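PDB 3L6D: putative oxidoreductase from Pseudomonas putida, which probably acts as an NADP-dependent oxidoreductase, with a Rossmann-type nucleotide-binding domain and a reductive aminase-like C-terminal domain. Local coordinates for residues A25-W38 / L48-A62. Numbering follows the deposited sequence.
Sequences AQVLLKQGKRVAIW and LVAAGAHLCESVKAA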
ATOM      1  N   ALA B  25      17.553   9.021 -21.868  1.00 21.96           N
ATOM      2  CA  ALA B  25      18.073   9.977 -22.862  1.00 21.54           C
ATOM      3  C   ALA B  25      16.994  10.993 -23.278  1.00 22.45           C
ATOM      4  O   ALA B  25      17.280  12.188 -23.359  1.00 23.37           O
ATOM      5  CB  ALA B  25      18.681   9.262 -24.075  1.00 20.32           C
ATOM      6  N   GLN B  26      15.776  10.529 -23.561  1.00 22.44           N
ATOM      7  CA  GLN B  26      14.720  11.463 -24.006  1.00 23.63           C
ATOM      8  C   GLN B  26      14.396  12.477 -22.940  1.00 22.16           C
ATOM      9  O   GLN B  26      14.272  13.680 -23.221  1.00 22.51           O
ATOM     10  CB  GLN B  26      13.440  10.690 -24.377  1.00 26.83           C
ATOM     11  CG  GLN B  26      13.538   9.863 -25.645  1.00 36.78           C
ATOM     12  CD  GLN B  26      12.307   8.971 -25.880  1.00 30.82           C
ATOM     13  OE1 GLN B  26      11.846   8.815 -27.022  1.00 37.86           O
ATOM     14  NE2 GLN B  26      11.770   8.388 -24.810  1.00 37.59           N
ATOM     15  N   VAL B  27      14.259  12.004 -21.695  1.00 22.18           N
ATOM     16  CA  VAL B  27      13.935  12.897 -20.571  1.00 22.06           C
ATOM     17  C   VAL B  27      15.025  13.966 -20.418  1.00 20.97           C
ATOM     18  O   VAL B  27      14.741  15.195 -20.351  1.00 20.63           O
ATOM     19  CB  VAL B  27      13.684  12.063 -19.249  1.00 21.91           C
ATOM     20  CG1 VAL B  27      13.958  12.864 -17.988  1.00 30.67           C
ATOM     21  CG2 VAL B  27      12.245  11.557 -19.240  1.00 30.02           C
ATOM     22  N   LEU B  28      16.272  13.510 -20.420  1.00 19.67           N
ATOM     23  CA  LEU B  28      17.397  14.426 -20.311  1.00 21.61           C
ATOM     24  C   LEU B  28      17.452  15.421 -21.478  1.00 22.68           C
ATOM     25  O   LEU B  28      17.655  16.617 -21.236  1.00 23.15           O
ATOM     26  CB  LEU B  28      18.718  13.654 -20.159  1.00 22.17           C
ATOM     27  CG  LEU B  28      18.803  12.792 -18.903  1.00 17.69           C
ATOM     28  CD1 LEU B  28      19.996  11.803 -19.058  1.00 22.91           C
ATOM     29  CD2 LEU B  28      18.979  13.711 -17.657  1.00 22.02           C
ATOM     30  N   LEU B  29      17.223  14.959 -22.730  1.00 22.80           N
ATOM     31  CA  LEU B  29      17.118  15.908 -23.857  1.00 23.24           C
ATOM     32  C   LEU B  29      15.985  16.909 -23.680  1.00 23.95           C
ATOM     33  O   LEU B  29      16.157  18.113 -23.946  1.00 21.67           O
ATOM     34  CB  LEU B  29      16.905  15.201 -25.197  1.00 23.73           C
ATOM     35  CG  LEU B  29      18.053  14.434 -25.815  1.00 25.09           C
ATOM     36  CD1 LEU B  29      17.427  13.503 -26.847  1.00 23.23           C
ATOM     37  CD2 LEU B  29      19.085  15.419 -26.486  1.00 22.98           C
ATOM     38  N   LYS B  30      14.838  16.421 -23.219  1.00 25.61           N
ATOM     39  CA  LYS B  30      13.671  17.276 -22.984  1.00 28.37           C
ATOM     40  C   LYS B  30      13.956  18.362 -21.932  1.00 27.38           C
ATOM     41  O   LYS B  30      13.457  19.473 -22.036  1.00 27.96           O
ATOM     42  CB  LYS B  30      12.454  16.410 -22.601  1.00 31.91           C
ATOM     43  CG  LYS B  30      11.167  17.178 -22.329  1.00 45.90           C
ATOM     44  CD  LYS B  30      10.346  17.367 -23.609  1.00 37.28           C
ATOM     45  CE  LYS B  30       9.244  18.451 -23.435  1.00 45.95           C
ATOM     46  NZ  LYS B  30       8.403  18.198 -22.213  1.00 39.38           N
ATOM     47  N   GLN B  31      14.781  18.039 -20.945  1.00 25.67           N
ATOM     48  CA  GLN B  31      15.148  18.953 -19.885  1.00 26.10           C
ATOM     49  C   GLN B  31      16.218  19.956 -20.313  1.00 25.51           C
ATOM     50  O   GLN B  31      16.596  20.817 -19.526  1.00 26.06           O
ATOM     51  CB  GLN B  31      15.631  18.165 -18.650  1.00 27.06           C
ATOM     52  CG  GLN B  31      14.497  17.358 -17.973  1.00 27.93           C
ATOM     53  CD  GLN B  31      15.017  16.276 -17.027  1.00 28.66           C
ATOM     54  OE1 GLN B  31      16.229  16.077 -16.893  1.00 28.41           O
ATOM     55  NE2 GLN B  31      14.100  15.560 -16.385  1.00 27.51           N
ATOM     56  N   GLY B  32      16.714  19.841 -21.541  1.00 23.98           N
ATOM     57  CA  GLY B  32      17.750  20.754 -22.012  1.00 23.49           C
ATOM     58  C   GLY B  32      19.213  20.319 -21.928  1.00 21.84           C
ATOM     59  O   GLY B  32      20.095  21.114 -22.236  1.00 21.69           O
ATOM     60  N   LYS B  33      19.489  19.076 -21.524  1.00 19.97           N
ATOM     61  CA  LYS B  33      20.878  18.597 -21.485  1.00 18.99           C
ATOM     62  C   LYS B  33      21.359  18.291 -22.901  1.00 18.06           C
ATOM     63  O   LYS B  33      20.575  17.880 -23.760  1.00 17.60           O
ATOM     64  CB  LYS B  33      21.002  17.289 -20.648  1.00 21.80           C
ATOM     65  CG  LYS B  33      20.925  17.437 -19.098  1.00 28.32           C
ATOM     66  CD  LYS B  33      19.461  17.542 -18.612  1.00 25.44           C
ATOM     67  CE  LYS B  33      19.344  17.476 -17.071  1.00 30.07           C
ATOM     68  NZ  LYS B  33      18.026  18.028 -16.616  1.00 26.53           N
ATOM     69  N   ARG B  34      22.658  18.480 -23.131  1.00 17.56           N
ATOM     70  CA  ARG B  34      23.268  18.140 -24.384  1.00 17.26           C
ATOM     71  C   ARG B  34      23.655  16.680 -24.135  1.00 17.03           C
ATOM     72  O   ARG B  34      24.412  16.397 -23.166  1.00 18.03           O
ATOM     73  CB  ARG B  34      24.523  18.972 -24.586  1.00 18.96           C
ATOM     74  CG  ARG B  34      24.229  20.511 -24.753  1.00 17.45           C
ATOM     75  CD  ARG B  34      25.513  21.318 -24.610  1.00 21.24           C
ATOM     76  NE  ARG B  34      26.082  21.225 -23.251  1.00 19.89           N
ATOM     77  CZ  ARG B  34      27.304  21.647 -22.909  1.00 23.81           C
ATOM     78  NH1 ARG B  34      28.132  22.205 -23.830  1.00 20.80           N
ATOM     79  NH2 ARG B  34      27.702  21.533 -21.643  1.00 21.48           N
ATOM     80  N   VAL B  35      23.082  15.782 -24.926  1.00 15.45           N
ATOM     81  CA  VAL B  35      23.248  14.307 -24.680  1.00 14.24           C
ATOM     82  C   VAL B  35      23.947  13.611 -25.848  1.00 16.42           C
ATOM     83  O   VAL B  35      23.537  13.760 -27.011  1.00 17.49           O
ATOM     84  CB  VAL B  35      21.864  13.625 -24.451  1.00 13.36           C
ATOM     85  CG1 VAL B  35      22.040  12.121 -24.039  1.00 16.18           C
ATOM     86  CG2 VAL B  35      21.010  14.357 -23.387  1.00 16.10           C
ATOM     87  N   ALA B  36      24.965  12.805 -25.531  1.00 17.32           N
ATOM     88  CA  ALA B  36      25.615  11.993 -26.524  1.00 17.46           C
ATOM     89  C   ALA B  36      25.287  10.540 -26.208  1.00 16.83           C
ATOM     90  O   ALA B  36      25.084  10.190 -25.048  1.00 16.70           O
ATOM     91  CB  ALA B  36      27.133  12.245 -26.508  1.00 16.54           C
ATOM     92  N   ILE B  37      25.170   9.722 -27.252  1.00 16.49           N
ATOM     93  CA  ILE B  37      24.730   8.311 -27.078  1.00 16.26           C
ATOM     94  C   ILE B  37      25.588   7.388 -27.901  1.00 17.02           C
ATOM     95  O   ILE B  37      26.237   7.794 -28.907  1.00 15.12           O
ATOM     96  CB  ILE B  37      23.237   8.090 -27.492  1.00 17.39           C
ATOM     97  CG1 ILE B  37      23.068   8.398 -29.000  1.00 18.73           C
ATOM     98  CG2 ILE B  37      22.248   8.931 -26.557  1.00 16.95           C
ATOM     99  CD1 ILE B  37      21.712   8.006 -29.558  1.00 20.23           C
ATOM    100  N   TRP B  38      25.569   6.119 -27.486  1.00 18.91           N
ATOM    101  CA  TRP B  38      26.158   5.056 -28.279  1.00 22.19           C
ATOM    102  C   TRP B  38      25.330   3.830 -27.980  1.00 22.31           C
ATOM    103  O   TRP B  38      24.875   3.639 -26.862  1.00 19.70           O
ATOM    104  CB  TRP B  38      27.626   4.784 -27.895  1.00 24.37           C
ATOM    105  CG  TRP B  38      28.227   3.618 -28.684  1.00 26.42           C
ATOM    106  CD1 TRP B  38      28.884   3.675 -29.888  1.00 25.73           C
ATOM    107  CD2 TRP B  38      28.175   2.242 -28.323  1.00 25.97           C
ATOM    108  NE1 TRP B  38      29.263   2.401 -30.289  1.00 25.96           N
ATOM    109  CE2 TRP B  38      28.839   1.508 -29.341  1.00 27.21           C
ATOM    110  CE3 TRP B  38      27.649   1.558 -27.228  1.00 26.54           C
ATOM    111  CZ2 TRP B  38      28.960   0.113 -29.299  1.00 27.16           C
ATOM    112  CZ3 TRP B  38      27.762   0.161 -27.194  1.00 27.57           C
ATOM    113  CH2 TRP B  38      28.414  -0.534 -28.219  1.00 27.63           C
ATOM    114  N   LEU B  48      16.490   9.019 -31.170  1.00 22.78           N
ATOM    115  CA  LEU B  48      17.235   9.889 -30.252  1.00 23.52           C
ATOM    116  C   LEU B  48      18.019  10.962 -30.991  1.00 22.69           C
ATOM    117  O   LEU B  48      17.974  12.111 -30.608  1.00 23.00           O
ATOM    118  CB  LEU B  48      18.126   9.063 -29.322  1.00 24.40           C
ATOM    119  CG  LEU B  48      17.404   8.144 -28.321  1.00 25.84           C
ATOM    120  CD1 LEU B  48      18.418   7.213 -27.678  1.00 26.42           C
ATOM    121  CD2 LEU B  48      16.601   8.855 -27.235  1.00 26.11           C
ATOM    122  N   VAL B  49      18.666  10.597 -32.101  1.00 22.69           N
ATOM    123  CA  VAL B  49      19.316  11.576 -32.970  1.00 22.06           C
ATOM    124  C   VAL B  49      18.295  12.618 -33.454  1.00 23.46           C
ATOM    125  O   VAL B  49      18.554  13.826 -33.419  1.00 22.81           O
ATOM    126  CB  VAL B  49      20.054  10.880 -34.163  1.00 21.62           C
ATOM    127  CG1 VAL B  49      20.585  11.908 -35.167  1.00 19.94           C
ATOM    128  CG2 VAL B  49      21.236  10.057 -33.639  1.00 19.22           C
ATOM    129  N   ALA B  50      17.135  12.132 -33.889  1.00 24.55           N
ATOM    130  CA  ALA B  50      16.053  12.985 -34.381  1.00 26.48           C
ATOM    131  C   ALA B  50      15.621  13.992 -33.274  1.00 28.01           C
ATOM    132  O   ALA B  50      15.307  15.162 -33.566  1.00 28.61           O
ATOM    133  CB  ALA B  50      14.872  12.108 -34.799  1.00 26.09           C
ATOM    134  N   ALA B  51      15.648  13.521 -32.024  1.00 28.03           N
ATOM    135  CA  ALA B  51      15.286  14.327 -30.831  1.00 28.09           C
ATOM    136  C   ALA B  51      16.414  15.240 -30.326  1.00 28.42           C
ATOM    137  O   ALA B  51      16.230  15.908 -29.311  1.00 29.43           O
ATOM    138  CB  ALA B  51      14.799  13.414 -29.693  1.00 27.78           C
ATOM    139  N   GLY B  52      17.555  15.281 -31.030  1.00 26.23           N
ATOM    140  CA  GLY B  52      18.710  16.114 -30.651  1.00 24.02           C
ATOM    141  C   GLY B  52      19.945  15.451 -30.019  1.00 20.26           C
ATOM    142  O   GLY B  52      20.940  16.134 -29.754  1.00 19.46           O
ATOM    143  N   ALA B  53      19.921  14.130 -29.781  1.00 18.43           N
ATOM    144  CA  ALA B  53      21.144  13.442 -29.301  1.00 18.22           C
ATOM    145  C   ALA B  53      22.262  13.365 -30.348  1.00 20.17           C
ATOM    146  O   ALA B  53      21.992  13.239 -31.555  1.00 20.65           O
ATOM    147  CB  ALA B  53      20.826  12.007 -28.783  1.00 16.21           C
ATOM    148  N   HIS B  54      23.513  13.386 -29.877  1.00 20.26           N
ATOM    149  CA  HIS B  54      24.684  13.262 -30.756  1.00 20.68           C
ATOM    150  C   HIS B  54      25.063  11.783 -30.745  1.00 19.48           C
ATOM    151  O   HIS B  54      25.318  11.230 -29.684  1.00 19.49           O
ATOM    152  CB  HIS B  54      25.860  14.053 -30.192  1.00 22.62           C
ATOM    153  CG  HIS B  54      27.150  13.809 -30.914  1.00 25.82           C
ATOM    154  ND1 HIS B  54      27.477  14.452 -32.091  1.00 25.14           N
ATOM    155  CD2 HIS B  54      28.188  12.984 -30.633  1.00 24.58           C
ATOM    156  CE1 HIS B  54      28.662  14.034 -32.506  1.00 25.64           C
ATOM    157  NE2 HIS B  54      29.113  13.138 -31.642  1.00 25.91           N
ATOM    158  N   LEU B  55      25.093  11.154 -31.909  1.00 18.79           N
ATOM    159  CA  LEU B  55      25.524   9.759 -32.007  1.00 18.27           C
ATOM    160  C   LEU B  55      27.053   9.693 -32.062  1.00 18.77           C
ATOM    161  O   LEU B  55      27.695  10.346 -32.924  1.00 18.71           O
ATOM    162  CB  LEU B  55      24.928   9.130 -33.291  1.00 18.09           C
ATOM    163  CG  LEU B  55      25.302   7.684 -33.585  1.00 22.37           C
ATOM    164  CD1 LEU B  55      24.845   6.772 -32.433  1.00 17.38           C
ATOM    165  CD2 LEU B  55      24.700   7.273 -34.974  1.00 18.81           C
ATOM    166  N   CYS B  56      27.640   8.911 -31.167  1.00 18.41           N
ATOM    167  CA  CYS B  56      29.094   8.758 -31.107  1.00 20.22           C
ATOM    168  C   CYS B  56      29.483   7.489 -31.846  1.00 21.36           C
ATOM    169  O   CYS B  56      28.711   6.541 -31.929  1.00 20.19           O
ATOM    170  CB  CYS B  56      29.595   8.625 -29.655  1.00 20.27           C
ATOM    171  SG  CYS B  56      29.271  10.046 -28.572  1.00 23.14           S
ATOM    172  N   GLU B  57      30.713   7.461 -32.325  1.00 23.46           N
ATOM    173  CA  GLU B  57      31.192   6.321 -33.120  1.00 26.25           C
ATOM    174  C   GLU B  57      31.553   5.085 -32.264  1.00 26.03           C
ATOM    175  O   GLU B  57      31.599   3.941 -32.769  1.00 25.33           O
ATOM    176  CB  GLU B  57      32.369   6.768 -33.995  1.00 28.65           C
ATOM    177  CG  GLU B  57      33.679   7.070 -33.252  1.00 44.74           C
ATOM    178  CD  GLU B  57      34.794   7.533 -34.200  1.00 32.43           C
ATOM    179  OE1 GLU B  57      34.597   7.484 -35.431  1.00 45.12           O
ATOM    180  OE2 GLU B  57      35.868   7.958 -33.697  1.00 45.75           O
ATOM    181  N   SER B  58      31.784   5.302 -30.974  1.00 24.30           N
ATOM    182  CA  SER B  58      32.289   4.213 -30.130  1.00 25.50           C
ATOM    183  C   SER B  58      31.958   4.488 -28.675  1.00 24.72           C
ATOM    184  O   SER B  58      31.640   5.640 -28.322  1.00 21.65           O
ATOM    185  CB  SER B  58      33.812   4.109 -30.245  1.00 25.26           C
ATOM    186  OG  SER B  58      34.446   5.293 -29.822  1.00 24.79           O
ATOM    187  N   VAL B  59      32.077   3.435 -27.851  1.00 25.08           N
ATOM    188  CA  VAL B  59      32.065   3.579 -26.381  1.00 25.56           C
ATOM    189  C   VAL B  59      33.082   4.622 -25.904  1.00 25.74           C
ATOM    190  O   VAL B  59      32.729   5.526 -25.156  1.00 26.41           O
ATOM    191  CB  VAL B  59      32.286   2.238 -25.659  1.00 25.91           C
ATOM    192  CG1 VAL B  59      32.346   2.437 -24.122  1.00 24.91           C
ATOM    193  CG2 VAL B  59      31.186   1.227 -26.055  1.00 24.91           C
ATOM    194  N   LYS B  60      34.324   4.544 -26.370  1.00 25.30           N
ATOM    195  CA  LYS B  60      35.348   5.467 -25.891  1.00 26.54           C
ATOM    196  C   LYS B  60      35.028   6.919 -26.225  1.00 25.07           C
ATOM    197  O   LYS B  60      35.269   7.799 -25.401  1.00 24.52           O
ATOM    198  CB  LYS B  60      36.781   5.064 -26.320  1.00 29.26           C
ATOM    199  CG  LYS B  60      37.101   5.132 -27.813  1.00 33.34           C
ATOM    200  CD  LYS B  60      38.518   4.581 -28.119  1.00 32.51           C
ATOM    201  CE  LYS B  60      38.551   3.953 -29.521  1.00 33.91           C
ATOM    202  NZ  LYS B  60      38.791   5.020 -30.539  1.00 36.20           N
ATOM    203  N   ALA B  61      34.462   7.164 -27.407  1.00 22.84           N
ATOM    204  CA  ALA B  61      34.056   8.522 -27.765  1.00 22.86           C
ATOM    205  C   ALA B  61      32.934   9.073 -26.852  1.00 21.19           C
ATOM    206  O   ALA B  61      32.948  10.239 -26.474  1.00 22.28           O
ATOM    207  CB  ALA B  61      33.634   8.592 -29.259  1.00 23.19           C
ATOM    208  N   ALA B  62      31.970   8.231 -26.545  1.00 20.28           N
ATOM    209  CA  ALA B  62      30.855   8.591 -25.652  1.00 20.07           C
ATOM    210  C   ALA B  62      31.365   8.915 -24.224  1.00 21.07           C
ATOM    211  O   ALA B  62      30.931   9.901 -23.594  1.00 20.37           O
ATOM    212  CB  ALA B  62      29.849   7.474 -25.631  1.00 18.10           C
TER
HETATM  213  O   HOH W   1      22.041  17.040 -27.415  1.00 23.92           O
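A right-handed beta-alpha-beta crossover of the Rossmann-type domain brings Ala36 and Ile37 of strand 35-38 against His54 and Leu55, the parallel strand at the sheet edge within this chain. Three backbone bonds fix the parallel register: His54 N to Val35 O (2.9 Å), Ile37 N to His54 O and Cys56 N to Ile37 O. Just before the pairing begins, a water accepts from Val35 N and donates to Gly52 O (2.7 Å), linking the start of strand 35-38 to the turn that ends helix 42-50. On the Ile37 face, the crossover helix and helix 19-30 pack together. Ile37 CD1 reaches Leu48 CB at 3.7 Å, while Leu48 CD2 lies against Ala25 CB and, at 3.6 Å, Gln26 CG. Leu29 straddles the C-terminal end of helix 42-50: CD1 meets Ala51 CB, and CD2 rests on the Gly52-Ala53 peptide. On the other face, Ala36 CB touches Cys56 SG. Trp38, its CG anti to the backbone N (chi1 177°), extends its indole across the start of helix 59-65. Over one ring face lie Ser58 C, 3.4 Å from Trp38 CD1, and Val59 CG2, a CH-pi contact 3.7 Å from the six-membered ring centroid and 8° off its normal. Replacing Trp38 by an alanine would probably leave Val59 without its aromatic partner and the Ser58-Val59 peptide uncovered. Ser58, the N-cap, accepts from Ala61 N through OG (3.1 Å).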